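PDB 3ESH: protein similar to metal-dependent hydrolase from Staphylococcus aureus subsp. aureus Mu50, which is probably a metal-dependent hydrolase of the metallo-beta-lactamase superfamily, its substrate not established. Local coordinates for residues Gly13-Met18 with Gly80-Ser85; His49-Gln54 with Trp246-His251; Val132-Glu137 with Gly188-Thr193. All blocks are in the same frame, centred on the assembly; numbering follows the deposited sequence.

Interaction 1 (Gly13-Met18 with Gly80-Ser85); sequences GGNTKM and GVDEES
Lys-17 and Asp-82 form a salt bridge, NZ to OD1 at 2.7 Å. The lysine chain bends at chi3 (-83°) and chi4 (-70°), which curls the ammonium back over Gly-80. There NZ also donates to Gly-80 O at 3.1 Å, from above the carbonyl plane. The other carboxylate oxygen of Asp-82 turns to Asn-15: ND2 gives OD2 a weak, bent bond of 2.8 Å. The amide and carboxylate planes lie only 18° apart, although the two side chains cross at about a right angle. Asn-15 OD1 takes Asp-82 N at 3.0 Å and, more weakly but nearly straight, Glu-83 N at 3.3 Å. One side-chain oxygen thus gathers two successive backbone N-H groups of the loop. Asn-15 ND2 has a further weak bond to Asn-45.

The loop 80-85 follows helix 73-78, which ends in a Schellman motif with Gly-80, at positive phi, as its C-prime residue. It runs antiparallel to 13-18, whose strand pairs with strand 43-47.

Packing is close around the glycines. Lys-17 CG lies 3.3 Å from Gly-80 O. Val-81 sets CG1 against Asn-15 O at 3.4 Å, and its side chain also touches Ile-66 and Leu-71. At the far end Ser-85 CB meets Gly-13 O, while Ser-85 OG bonds to Ile-87 N. Gly-14 CA rests near Glu-83 O.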
ATOM      1  N   GLY A  13     -37.084   0.802  14.581  1.00 39.63           N
ATOM      2  CA  GLY A  13     -37.027   0.903  13.137  1.00 37.68           C
ATOM      3  C   GLY A  13     -37.260  -0.433  12.464  1.00 38.15           C
ATOM      4  O   GLY A  13     -36.980  -0.601  11.276  1.00 36.99           O
ATOM      5  N   GLY A  14     -37.774  -1.386  13.233  1.00 38.48           N
ATOM      6  CA  GLY A  14     -38.052  -2.707  12.698  1.00 39.06           C
ATOM      7  C   GLY A  14     -37.092  -3.759  13.213  1.00 38.89           C
ATOM      8  O   GLY A  14     -36.423  -3.569  14.226  1.00 39.23           O
ATOM      9  N   ASN A  15     -37.021  -4.879  12.508  1.00 40.10           N
ATOM     10  CA  ASN A  15     -36.138  -5.967  12.896  1.00 43.21           C
ATOM     11  C   ASN A  15     -35.850  -6.888  11.710  1.00 43.40           C
ATOM     12  O   ASN A  15     -36.527  -6.843  10.688  1.00 44.10           O
ATOM     13  CB  ASN A  15     -36.778  -6.802  14.010  1.00 43.91           C
ATOM     14  CG  ASN A  15     -37.865  -7.731  13.482  1.00 44.94           C
ATOM     15  OD1 ASN A  15     -38.934  -7.275  13.059  1.00 46.11           O
ATOM     16  ND2 ASN A  15     -37.587  -9.033  13.475  1.00 43.70           N
ATOM     17  N   THR A  16     -34.841  -7.736  11.878  1.00 43.44           N
ATOM     18  CA  THR A  16     -34.450  -8.699  10.861  1.00 43.45           C
ATOM     19  C   THR A  16     -33.958  -9.970  11.552  1.00 43.48           C
ATOM     20  O   THR A  16     -33.462  -9.920  12.668  1.00 43.39           O
ATOM     21  CB  THR A  16     -33.304  -8.156   9.973  1.00 43.38           C
ATOM     22  OG1 THR A  16     -32.137  -7.938  10.779  1.00 44.77           O
ATOM     23  CG2 THR A  16     -33.714  -6.858   9.300  1.00 41.08           C
ATOM     24  N   LYS A  17     -34.126 -11.109  10.894  1.00 43.05           N
ATOM     25  CA  LYS A  17     -33.659 -12.363  11.444  1.00 42.42           C
ATOM     26  C   LYS A  17     -32.576 -12.862  10.493  1.00 42.32           C
ATOM     27  O   LYS A  17     -32.860 -13.208   9.344  1.00 43.04           O
ATOM     28  CB  LYS A  17     -34.809 -13.372  11.572  1.00 43.32           C
ATOM     29  CG  LYS A  17     -35.839 -13.002  12.655  1.00 43.10           C
ATOM     30  CD  LYS A  17     -36.656 -14.212  13.157  1.00 47.22           C
ATOM     31  CE  LYS A  17     -37.840 -14.556  12.269  1.00 47.96           C
ATOM     32  NZ  LYS A  17     -38.910 -13.514  12.365  1.00 49.51           N
HETATM   33  N   MSE A  18     -31.332 -12.852  10.976  1.00 41.49           N
HETATM   34  CA  MSE A  18     -30.190 -13.283  10.189  1.00 39.80           C
HETATM   35  C   MSE A  18     -29.659 -14.603  10.713  1.00 39.10           C
HETATM   36  O   MSE A  18     -29.769 -14.884  11.897  1.00 39.39           O
HETATM   37  CB  MSE A  18     -29.080 -12.232  10.257  1.00 41.61           C
HETATM   38  CG  MSE A  18     -29.431 -10.865   9.749  1.00 42.64           C
HETATM   39 SE   MSE A  18     -30.051 -10.935   7.951  1.00 44.54          SE
HETATM   40  CE  MSE A  18     -31.844 -10.413   8.321  1.00 42.72           C
ATOM     41  N   GLY A  80     -36.684 -12.301   7.667  1.00 54.52           N
ATOM     42  CA  GLY A  80     -37.389 -12.470   8.919  1.00 53.07           C
ATOM     43  C   GLY A  80     -37.915 -11.223   9.592  1.00 52.99           C
ATOM     44  O   GLY A  80     -37.823 -11.081  10.813  1.00 53.88           O
ATOM     45  N   VAL A  81     -38.474 -10.315   8.811  1.00 52.60           N
ATOM     46  CA  VAL A  81     -39.024  -9.095   9.368  1.00 52.08           C
ATOM     47  C   VAL A  81     -40.386  -9.401  10.004  1.00 53.28           C
ATOM     48  O   VAL A  81     -41.297  -9.877   9.329  1.00 53.61           O
ATOM     49  CB  VAL A  81     -39.216  -8.044   8.265  1.00 51.60           C
ATOM     50  CG1 VAL A  81     -39.447  -6.684   8.874  1.00 52.14           C
ATOM     51  CG2 VAL A  81     -38.015  -8.039   7.356  1.00 53.05           C
ATOM     52  N   ASP A  82     -40.526  -9.139  11.298  1.00 53.63           N
ATOM     53  CA  ASP A  82     -41.801  -9.383  11.969  1.00 54.89           C
ATOM     54  C   ASP A  82     -42.670  -8.156  11.792  1.00 55.95           C
ATOM     55  O   ASP A  82     -43.852  -8.258  11.461  1.00 56.64           O
ATOM     56  CB  ASP A  82     -41.591  -9.649  13.460  1.00 53.75           C
ATOM     57  CG  ASP A  82     -40.662 -10.805  13.710  1.00 54.51           C
ATOM     58  OD1 ASP A  82     -40.889 -11.898  13.135  1.00 54.17           O
ATOM     59  OD2 ASP A  82     -39.700 -10.619  14.485  1.00 56.37           O
ATOM     60  N   GLU A  83     -42.065  -6.995  12.023  1.00 56.61           N
ATOM     61  CA  GLU A  83     -42.743  -5.717  11.893  1.00 57.31           C
ATOM     62  C   GLU A  83     -41.793  -4.762  11.189  1.00 55.53           C
ATOM     63  O   GLU A  83     -40.580  -4.882  11.315  1.00 56.48           O
ATOM     64  CB  GLU A  83     -43.100  -5.150  13.277  1.00 60.94           C
ATOM     65  CG  GLU A  83     -41.874  -4.812  14.144  1.00 67.78           C
ATOM     66  CD  GLU A  83     -42.233  -4.182  15.489  1.00 70.98           C
ATOM     67  OE1 GLU A  83     -42.792  -3.063  15.496  1.00 73.32           O
ATOM     68  OE2 GLU A  83     -41.955  -4.803  16.542  1.00 72.08           O
ATOM     69  N   GLU A  84     -42.345  -3.827  10.431  1.00 52.43           N
ATOM     70  CA  GLU A  84     -41.533  -2.840   9.743  1.00 48.69           C
ATOM     71  C   GLU A  84     -41.331  -1.694  10.723  1.00 47.41           C
ATOM     72  O   GLU A  84     -41.794  -1.751  11.866  1.00 46.96           O
ATOM     73  CB  GLU A  84     -42.240  -2.337   8.483  1.00 49.29           C
ATOM     74  CG  GLU A  84     -42.167  -3.299   7.296  1.00 51.26           C
ATOM     75  CD  GLU A  84     -42.990  -2.830   6.102  1.00 52.28           C
ATOM     76  OE1 GLU A  84     -44.238  -2.950   6.140  1.00 52.43           O
ATOM     77  OE2 GLU A  84     -42.394  -2.332   5.127  1.00 52.02           O
ATOM     78  N   SER A  85     -40.655  -0.651  10.266  1.00 46.72           N
ATOM     79  CA  SER A  85     -40.349   0.503  11.093  1.00 46.25           C
ATOM     80  C   SER A  85     -41.545   1.239  11.703  1.00 46.98           C
ATOM     81  O   SER A  85     -42.606   1.338  11.097  1.00 45.78           O
ATOM     82  CB  SER A  85     -39.491   1.478  10.279  1.00 45.22           C
ATOM     83  OG  SER A  85     -39.117   2.612  11.033  1.00 45.03           O
TER

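Interaction 2 (His49-Gln54 with Trp246-His251)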
ATOM      1  N   HIS A  49     -32.937  -0.900  15.491  1.00 34.23           N
ATOM      2  CA  HIS A  49     -33.422   0.260  16.242  1.00 34.65           C
ATOM      3  C   HIS A  49     -32.486   1.471  16.239  1.00 35.34           C
ATOM      4  O   HIS A  49     -31.489   1.505  16.957  1.00 35.79           O
ATOM      5  CB  HIS A  49     -33.706  -0.128  17.702  1.00 35.41           C
ATOM      6  CG  HIS A  49     -34.786  -1.155  17.875  1.00 37.70           C
ATOM      7  ND1 HIS A  49     -35.657  -1.509  16.869  1.00 37.60           N
ATOM      8  CD2 HIS A  49     -35.127  -1.908  18.949  1.00 36.05           C
ATOM      9  CE1 HIS A  49     -36.487  -2.442  17.314  1.00 36.56           C
ATOM     10  NE2 HIS A  49     -36.185  -2.700  18.571  1.00 36.92           N
ATOM     11  N   PRO A  50     -32.802   2.492  15.435  1.00 36.24           N
ATOM     12  CA  PRO A  50     -31.925   3.664  15.418  1.00 36.03           C
ATOM     13  C   PRO A  50     -31.761   4.312  16.792  1.00 35.75           C
ATOM     14  O   PRO A  50     -32.601   4.155  17.665  1.00 33.92           O
ATOM     15  CB  PRO A  50     -32.605   4.574  14.408  1.00 34.49           C
ATOM     16  CG  PRO A  50     -33.142   3.581  13.417  1.00 34.80           C
ATOM     17  CD  PRO A  50     -33.778   2.551  14.334  1.00 34.86           C
ATOM     18  N   ILE A  51     -30.666   5.044  16.971  1.00 36.63           N
ATOM     19  CA  ILE A  51     -30.383   5.700  18.233  1.00 37.78           C
ATOM     20  C   ILE A  51     -30.640   7.194  18.159  1.00 39.61           C
ATOM     21  O   ILE A  51     -29.949   7.915  17.444  1.00 39.64           O
ATOM     22  CB  ILE A  51     -28.914   5.445  18.651  1.00 37.68           C
ATOM     23  CG1 ILE A  51     -28.693   3.940  18.815  1.00 35.93           C
ATOM     24  CG2 ILE A  51     -28.577   6.206  19.932  1.00 33.48           C
ATOM     25  CD1 ILE A  51     -27.274   3.546  19.166  1.00 37.27           C
ATOM     26  N   LEU A  52     -31.640   7.653  18.907  1.00 41.03           N
ATOM     27  CA  LEU A  52     -31.985   9.075  18.946  1.00 42.08           C
ATOM     28  C   LEU A  52     -31.095   9.809  19.936  1.00 43.18           C
ATOM     29  O   LEU A  52     -31.040   9.457  21.112  1.00 43.51           O
ATOM     30  CB  LEU A  52     -33.447   9.265  19.352  1.00 43.06           C
ATOM     31  CG  LEU A  52     -33.900  10.716  19.588  1.00 44.31           C
ATOM     32  CD1 LEU A  52     -33.656  11.545  18.335  1.00 43.07           C
ATOM     33  CD2 LEU A  52     -35.378  10.747  19.964  1.00 42.90           C
ATOM     34  N   ILE A  53     -30.392  10.825  19.450  1.00 43.49           N
ATOM     35  CA  ILE A  53     -29.508  11.619  20.298  1.00 44.23           C
ATOM     36  C   ILE A  53     -29.982  13.059  20.318  1.00 45.05           C
ATOM     37  O   ILE A  53     -30.060  13.693  19.263  1.00 47.05           O
ATOM     38  CB  ILE A  53     -28.067  11.655  19.772  1.00 44.57           C
ATOM     39  CG1 ILE A  53     -27.506  10.238  19.642  1.00 43.52           C
ATOM     40  CG2 ILE A  53     -27.213  12.512  20.687  1.00 43.85           C
ATOM     41  CD1 ILE A  53     -26.080  10.209  19.132  1.00 42.57           C
ATOM     42  N   GLN A  54     -30.285  13.583  21.502  1.00 45.66           N
ATOM     43  CA  GLN A  54     -30.736  14.969  21.623  1.00 47.70           C
ATOM     44  C   GLN A  54     -29.812  15.808  22.487  1.00 47.72           C
ATOM     45  O   GLN A  54     -29.641  15.530  23.663  1.00 47.82           O
ATOM     46  CB  GLN A  54     -32.157  15.027  22.201  1.00 46.33           C
ATOM     47  CG  GLN A  54     -33.226  14.535  21.255  1.00 47.94           C
ATOM     48  CD  GLN A  54     -34.616  14.544  21.857  1.00 48.19           C
ATOM     49  OE1 GLN A  54     -34.946  13.723  22.713  1.00 49.29           O
ATOM     50  NE2 GLN A  54     -35.440  15.480  21.411  1.00 49.42           N
ATOM     51  N   TRP A 246     -20.477   3.782  28.204  1.00 44.84           N
ATOM     52  CA  TRP A 246     -21.726   3.057  28.084  1.00 44.79           C
ATOM     53  C   TRP A 246     -21.688   2.547  26.653  1.00 44.17           C
ATOM     54  O   TRP A 246     -21.407   3.312  25.731  1.00 43.89           O
ATOM     55  CB  TRP A 246     -22.925   3.988  28.234  1.00 47.14           C
ATOM     56  CG  TRP A 246     -23.393   4.165  29.632  1.00 48.27           C
ATOM     57  CD1 TRP A 246     -23.067   5.174  30.489  1.00 49.33           C
ATOM     58  CD2 TRP A 246     -24.278   3.303  30.342  1.00 49.73           C
ATOM     59  NE1 TRP A 246     -23.700   4.994  31.691  1.00 50.84           N
ATOM     60  CE2 TRP A 246     -24.451   3.848  31.627  1.00 50.15           C
ATOM     61  CE3 TRP A 246     -24.941   2.115  30.014  1.00 50.89           C
ATOM     62  CZ2 TRP A 246     -25.268   3.249  32.591  1.00 50.07           C
ATOM     63  CZ3 TRP A 246     -25.753   1.520  30.974  1.00 50.68           C
ATOM     64  CH2 TRP A 246     -25.906   2.090  32.248  1.00 50.76           C
ATOM     65  N   PHE A 247     -21.943   1.261  26.457  1.00 42.98           N
ATOM     66  CA  PHE A 247     -21.943   0.711  25.114  1.00 41.09           C
ATOM     67  C   PHE A 247     -23.377   0.677  24.625  1.00 41.34           C
ATOM     68  O   PHE A 247     -24.231   0.043  25.244  1.00 40.53           O
ATOM     69  CB  PHE A 247     -21.351  -0.694  25.115  1.00 40.89           C
ATOM     70  CG  PHE A 247     -19.847  -0.726  25.226  1.00 42.11           C
ATOM     71  CD1 PHE A 247     -19.055  -0.740  24.088  1.00 41.61           C
ATOM     72  CD2 PHE A 247     -19.225  -0.758  26.470  1.00 42.41           C
ATOM     73  CE1 PHE A 247     -17.675  -0.790  24.177  1.00 38.89           C
ATOM     74  CE2 PHE A 247     -17.839  -0.808  26.576  1.00 40.15           C
ATOM     75  CZ  PHE A 247     -17.063  -0.824  25.428  1.00 40.74           C
ATOM     76  N   LEU A 248     -23.645   1.382  23.530  1.00 40.99           N
ATOM     77  CA  LEU A 248     -24.982   1.429  22.946  1.00 40.30           C
ATOM     78  C   LEU A 248     -25.088   0.406  21.812  1.00 41.92           C
ATOM     79  O   LEU A 248     -24.137   0.199  21.054  1.00 42.69           O
ATOM     80  CB  LEU A 248     -25.276   2.825  22.410  1.00 41.56           C
ATOM     81  CG  LEU A 248     -25.096   3.989  23.390  1.00 42.98           C
ATOM     82  CD1 LEU A 248     -25.514   5.305  22.734  1.00 42.60           C
ATOM     83  CD2 LEU A 248     -25.922   3.727  24.634  1.00 42.26           C
ATOM     84  N   PHE A 249     -26.251  -0.229  21.693  1.00 41.40           N
ATOM     85  CA  PHE A 249     -26.473  -1.233  20.669  1.00 39.78           C
ATOM     86  C   PHE A 249     -27.642  -0.919  19.764  1.00 40.14           C
ATOM     87  O   PHE A 249     -28.605  -0.275  20.166  1.00 41.15           O
ATOM     88  CB  PHE A 249     -26.659  -2.592  21.323  1.00 38.13           C
ATOM     89  CG  PHE A 249     -25.428  -3.082  22.019  1.00 38.42           C
ATOM     90  CD1 PHE A 249     -24.391  -3.674  21.285  1.00 34.72           C
ATOM     91  CD2 PHE A 249     -25.264  -2.885  23.395  1.00 36.60           C
ATOM     92  CE1 PHE A 249     -23.210  -4.059  21.909  1.00 35.75           C
ATOM     93  CE2 PHE A 249     -24.091  -3.269  24.025  1.00 36.05           C
ATOM     94  CZ  PHE A 249     -23.056  -3.855  23.282  1.00 35.45           C
ATOM     95  N   TYR A 250     -27.538  -1.387  18.530  1.00 38.58           N
ATOM     96  CA  TYR A 250     -28.544  -1.157  17.511  1.00 39.14           C
ATOM     97  C   TYR A 250     -29.234  -2.473  17.201  1.00 40.00           C
ATOM     98  O   TYR A 250     -30.423  -2.493  16.907  1.00 41.60           O
ATOM     99  CB  TYR A 250     -27.850  -0.620  16.251  1.00 38.23           C
ATOM    100  CG  TYR A 250     -28.721  -0.425  15.021  1.00 36.29           C
ATOM    101  CD1 TYR A 250     -29.375   0.784  14.785  1.00 36.91           C
ATOM    102  CD2 TYR A 250     -28.830  -1.428  14.058  1.00 36.04           C
ATOM    103  CE1 TYR A 250     -30.107   0.992  13.610  1.00 34.77           C
ATOM    104  CE2 TYR A 250     -29.556  -1.230  12.884  1.00 35.47           C
ATOM    105  CZ  TYR A 250     -30.189  -0.016  12.666  1.00 35.64           C
ATOM    106  OH  TYR A 250     -30.875   0.180  11.492  1.00 33.22           O
ATOM    107  N   HIS A 251     -28.464  -3.560  17.282  1.00 39.90           N
ATOM    108  CA  HIS A 251     -28.941  -4.911  16.975  1.00 40.29           C
ATOM    109  C   HIS A 251     -29.246  -5.842  18.143  1.00 40.24           C
ATOM    110  O   HIS A 251     -29.833  -6.907  17.928  1.00 40.62           O
ATOM    111  CB  HIS A 251     -27.926  -5.662  16.101  1.00 40.16           C
ATOM    112  CG  HIS A 251     -27.902  -5.231  14.670  1.00 44.04           C
ATOM    113  ND1 HIS A 251     -29.049  -5.054  13.930  1.00 45.41           N
ATOM    114  CD2 HIS A 251     -26.870  -5.003  13.829  1.00 44.86           C
ATOM    115  CE1 HIS A 251     -28.721  -4.738  12.688  1.00 48.73           C
ATOM    116  NE2 HIS A 251     -27.402  -4.701  12.602  1.00 50.00           N
TER
HETATM  117  O   HOH W   1     -30.659   1.053  19.188  1.00 40.92           O
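Tyr-250 reaches across to His-49 and Pro-50 with its ring. From CB, chi1 of 175° puts CG anti to the backbone N. Tyr-250 CG lies 3.9 Å from His-49 O. Tyr-250 CD1 comes closer to His-49 O, at 3.1 Å. Tyr-250 CE1 passes on to the His-49 to Pro-50 peptide, 3.6 Å from Pro-50 N, and touches Pro-50 CG at 4.0 Å. His-49 N lies over the centre of one face of the Tyr-250 ring, 3.8 Å above its plane. The tip, Tyr-250 OH, bonds to Asp-112 O and weakly to Gly-65 N, and the ring stacks with that of His-113. Asp-112 and His-113 belong to the family's HxHxDH metal-binding signature, so Tyr-250 is probably second shell to a metal site; no metal is modelled.

The contact joins the two beta sheets of the metallo-beta-lactamase fold: strand 51-54 belongs to one, strand 246-248 to the other. Beside these strands His-49 N donates to Tyr-250 O at 3.3 Å.

Further along, Ile-51 and Leu-248 meet between the sheets, CD1 to CB at 3.9 Å. With chi2 at 178° the Ile-51 chain is extended. Ile-8 of strand 6-10 touches both side chains.

Interaction 3 (Val132-Glu137 with Gly188-Thr193)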
ATOM      1  N   VAL A 132     -24.566  12.256   7.176  1.00 34.39           N
ATOM      2  CA  VAL A 132     -23.120  12.047   7.244  1.00 31.85           C
ATOM      3  C   VAL A 132     -22.700  10.603   7.017  1.00 33.39           C
ATOM      4  O   VAL A 132     -23.170   9.688   7.710  1.00 34.36           O
ATOM      5  CB  VAL A 132     -22.608  12.522   8.605  1.00 30.37           C
ATOM      6  CG1 VAL A 132     -21.110  12.510   8.651  1.00 32.63           C
ATOM      7  CG2 VAL A 132     -23.137  13.913   8.870  1.00 30.42           C
ATOM      8  N   VAL A 133     -21.819  10.399   6.045  1.00 32.59           N
ATOM      9  CA  VAL A 133     -21.314   9.067   5.724  1.00 30.53           C
ATOM     10  C   VAL A 133     -19.815   9.124   5.457  1.00 33.12           C
ATOM     11  O   VAL A 133     -19.295  10.121   4.967  1.00 33.89           O
ATOM     12  CB  VAL A 133     -21.995   8.465   4.456  1.00 29.87           C
ATOM     13  CG1 VAL A 133     -21.586   7.016   4.282  1.00 24.05           C
ATOM     14  CG2 VAL A 133     -23.508   8.595   4.553  1.00 28.24           C
ATOM     15  N   GLN A 134     -19.112   8.053   5.801  1.00 35.45           N
ATOM     16  CA  GLN A 134     -17.684   7.995   5.559  1.00 33.67           C
ATOM     17  C   GLN A 134     -17.595   7.958   4.021  1.00 31.05           C
ATOM     18  O   GLN A 134     -18.405   7.302   3.349  1.00 28.94           O
ATOM     19  CB  GLN A 134     -17.096   6.755   6.259  1.00 36.10           C
ATOM     20  CG  GLN A 134     -16.312   5.775   5.402  1.00 41.74           C
ATOM     21  CD  GLN A 134     -14.933   6.251   5.067  1.00 42.29           C
ATOM     22  OE1 GLN A 134     -14.306   6.971   5.832  1.00 48.60           O
ATOM     23  NE2 GLN A 134     -14.437   5.828   3.929  1.00 41.19           N
ATOM     24  N   GLN A 135     -16.631   8.690   3.470  1.00 30.39           N
ATOM     25  CA  GLN A 135     -16.481   8.796   2.017  1.00 30.21           C
ATOM     26  C   GLN A 135     -16.320   7.489   1.241  1.00 30.07           C
ATOM     27  O   GLN A 135     -16.921   7.330   0.170  1.00 29.56           O
ATOM     28  CB  GLN A 135     -15.335   9.753   1.688  1.00 30.05           C
ATOM     29  CG  GLN A 135     -15.056   9.959   0.228  1.00 30.01           C
ATOM     30  CD  GLN A 135     -14.281  11.236  -0.034  1.00 35.52           C
ATOM     31  OE1 GLN A 135     -13.437  11.650   0.767  1.00 37.30           O
ATOM     32  NE2 GLN A 135     -14.557  11.867  -1.164  1.00 32.00           N
ATOM     33  N   ASP A 136     -15.533   6.548   1.760  1.00 30.07           N
ATOM     34  CA  ASP A 136     -15.340   5.274   1.047  1.00 31.62           C
ATOM     35  C   ASP A 136     -16.560   4.376   1.187  1.00 32.11           C
ATOM     36  O   ASP A 136     -16.876   3.611   0.270  1.00 32.96           O
ATOM     37  CB  ASP A 136     -14.093   4.560   1.562  1.00 31.42           C
ATOM     38  CG  ASP A 136     -12.844   5.383   1.373  1.00 31.56           C
ATOM     39  OD1 ASP A 136     -12.519   5.695   0.215  1.00 37.40           O
ATOM     40  OD2 ASP A 136     -12.192   5.730   2.363  1.00 31.88           O
ATOM     41  N   GLU A 137     -17.242   4.479   2.330  1.00 31.60           N
ATOM     42  CA  GLU A 137     -18.452   3.698   2.576  1.00 32.77           C
ATOM     43  C   GLU A 137     -19.442   4.095   1.492  1.00 33.77           C
ATOM     44  O   GLU A 137     -20.023   3.241   0.827  1.00 35.26           O
ATOM     45  CB  GLU A 137     -19.042   4.038   3.951  1.00 31.79           C
ATOM     46  CG  GLU A 137     -20.353   3.327   4.288  1.00 31.53           C
ATOM     47  CD  GLU A 137     -20.193   1.809   4.409  1.00 34.57           C
ATOM     48  OE1 GLU A 137     -19.173   1.377   4.995  1.00 35.18           O
ATOM     49  OE2 GLU A 137     -21.084   1.047   3.937  1.00 32.93           O
ATOM     50  N   GLY A 188     -15.717   1.096   4.884  1.00 31.09           N
ATOM     51  CA  GLY A 188     -15.973   2.437   5.371  1.00 31.28           C
ATOM     52  C   GLY A 188     -16.730   2.477   6.677  1.00 32.14           C
ATOM     53  O   GLY A 188     -17.203   3.537   7.088  1.00 31.35           O
ATOM     54  N   HIS A 189     -16.836   1.338   7.354  1.00 33.64           N
ATOM     55  CA  HIS A 189     -17.568   1.293   8.607  1.00 34.57           C
ATOM     56  C   HIS A 189     -17.065   2.324   9.603  1.00 34.99           C
ATOM     57  O   HIS A 189     -15.858   2.544   9.734  1.00 34.27           O
ATOM     58  CB  HIS A 189     -17.497  -0.101   9.207  1.00 34.56           C
ATOM     59  CG  HIS A 189     -18.331  -0.267  10.438  1.00 34.01           C
ATOM     60  ND1 HIS A 189     -17.933   0.195  11.672  1.00 35.34           N
ATOM     61  CD2 HIS A 189     -19.540  -0.849  10.620  1.00 33.66           C
ATOM     62  CE1 HIS A 189     -18.859  -0.098  12.569  1.00 33.17           C
ATOM     63  NE2 HIS A 189     -19.841  -0.731  11.956  1.00 32.77           N
ATOM     64  N   THR A 190     -18.015   2.933  10.316  1.00 33.66           N
ATOM     65  CA  THR A 190     -17.751   3.988  11.284  1.00 34.79           C
ATOM     66  C   THR A 190     -18.371   3.738  12.670  1.00 34.31           C
ATOM     67  O   THR A 190     -19.431   3.127  12.791  1.00 33.66           O
ATOM     68  CB  THR A 190     -18.287   5.351  10.717  1.00 35.90           C
ATOM     69  OG1 THR A 190     -17.642   5.640   9.470  1.00 32.62           O
ATOM     70  CG2 THR A 190     -18.036   6.503  11.684  1.00 37.11           C
ATOM     71  N   ILE A 191     -17.700   4.205  13.716  1.00 34.76           N
ATOM     72  CA  ILE A 191     -18.217   4.076  15.069  1.00 36.01           C
ATOM     73  C   ILE A 191     -18.465   5.493  15.572  1.00 36.22           C
ATOM     74  O   ILE A 191     -17.872   6.437  15.079  1.00 36.82           O
ATOM     75  CB  ILE A 191     -17.219   3.351  16.005  1.00 35.77           C
ATOM     76  CG1 ILE A 191     -15.958   4.179  16.183  1.00 35.34           C
ATOM     77  CG2 ILE A 191     -16.842   1.994  15.415  1.00 38.71           C
ATOM     78  CD1 ILE A 191     -15.244   3.880  17.452  1.00 34.95           C
ATOM     79  N   ILE A 192     -19.334   5.654  16.556  1.00 39.11           N
ATOM     80  CA  ILE A 192     -19.650   6.986  17.066  1.00 39.11           C
ATOM     81  C   ILE A 192     -19.554   7.052  18.589  1.00 38.89           C
ATOM     82  O   ILE A 192     -19.964   6.127  19.292  1.00 38.00           O
ATOM     83  CB  ILE A 192     -21.077   7.398  16.611  1.00 40.75           C
ATOM     84  CG1 ILE A 192     -21.157   7.338  15.080  1.00 39.98           C
ATOM     85  CG2 ILE A 192     -21.408   8.787  17.103  1.00 38.86           C
ATOM     86  CD1 ILE A 192     -22.564   7.235  14.513  1.00 39.89           C
ATOM     87  N   THR A 193     -19.001   8.144  19.099  1.00 40.66           N
ATOM     88  CA  THR A 193     -18.870   8.331  20.536  1.00 42.02           C
ATOM     89  C   THR A 193     -19.624   9.588  20.965  1.00 42.33           C
ATOM     90  O   THR A 193     -19.676  10.574  20.228  1.00 41.44           O
ATOM     91  CB  THR A 193     -17.391   8.473  20.964  1.00 41.57           C
ATOM     92  OG1 THR A 193     -16.782   9.533  20.227  1.00 43.42           O
ATOM     93  CG2 THR A 193     -16.629   7.186  20.707  1.00 39.29           C
TER
HETATM   94  O   HOH W   2     -20.228   5.940   7.360  1.00 41.38           O
HETATM   95  O   HOH W   3     -17.543   0.380   2.763  1.00 35.30           O
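Gln-134 and Glu-137 close on Gly-188 by packing. Gln-134 CB lies 3.3 Å from Gly-188 O and 3.4 Å from Thr-190 OG1. Glu-137 CB sits 3.7 Å from Gly-188 CA. The CA atoms of Glu-137 and Gly-188 are only 3.9 Å apart, and a beta carbon on Gly-188 would run into Glu-137 N. Glycine therefore allows this close approach of loop and helix.

No clear direct hydrogen bond crosses the contact; water does the polar linking. One water accepts from Gly-188 N at 2.9 Å and donates weakly to Glu-137 OE1. A second accepts from Gln-134 N at 2.9 Å and has a weak link to Thr-190 OG1.

The carboxylate of Glu-137 is buried and has several partners. Glu-137 CG is anti to the backbone N (chi1 177°), and a bend at chi2 (65°) turns CD from there. Glu-137 OE1 lies 3.2 Å from Gly-188 C and bonds to Ser-186 OG. OE2 takes Tyr-152 OH and Met-109 N, between His-108 and His-110, so Glu-137 probably helps to position that metal-binding signature loop.

On the helix, Asp-136 forms a salt bridge with Arg-231 of the second subunit. His-189 bonds to Ser-182 through ND1 and lies against the group His-110, His-185 and Asp-206. Their donor atoms face a common point with no metal modelled, consistent with the metal centre of the metallo-beta-lactamase fold.

In the fold
Interactions 2 and 3 are buried, while interaction 1 is partly buried and reaches the surface at Asp-82. Their chemistry differs. Interaction 1 relies on charge and side-chain amide bonds, interaction 2 on an aromatic ring, aliphatic packing and one backbone bond, interaction 3 on close glycine packing, water and the buried carboxylate of Glu-137. Interactions 2 and 3 both span the same two seven-stranded sheets, whereas interaction 1 sets a strand of the two-stranded sheet against a loop that follows a helix. Interactions 1 and 2 touch where His-49 packs against Gly-13 and Gly-14. Interactions 1 and 3 lie on opposite sides of the chain's centre. Interaction 3 is nested within the chain loop closed by interaction 2.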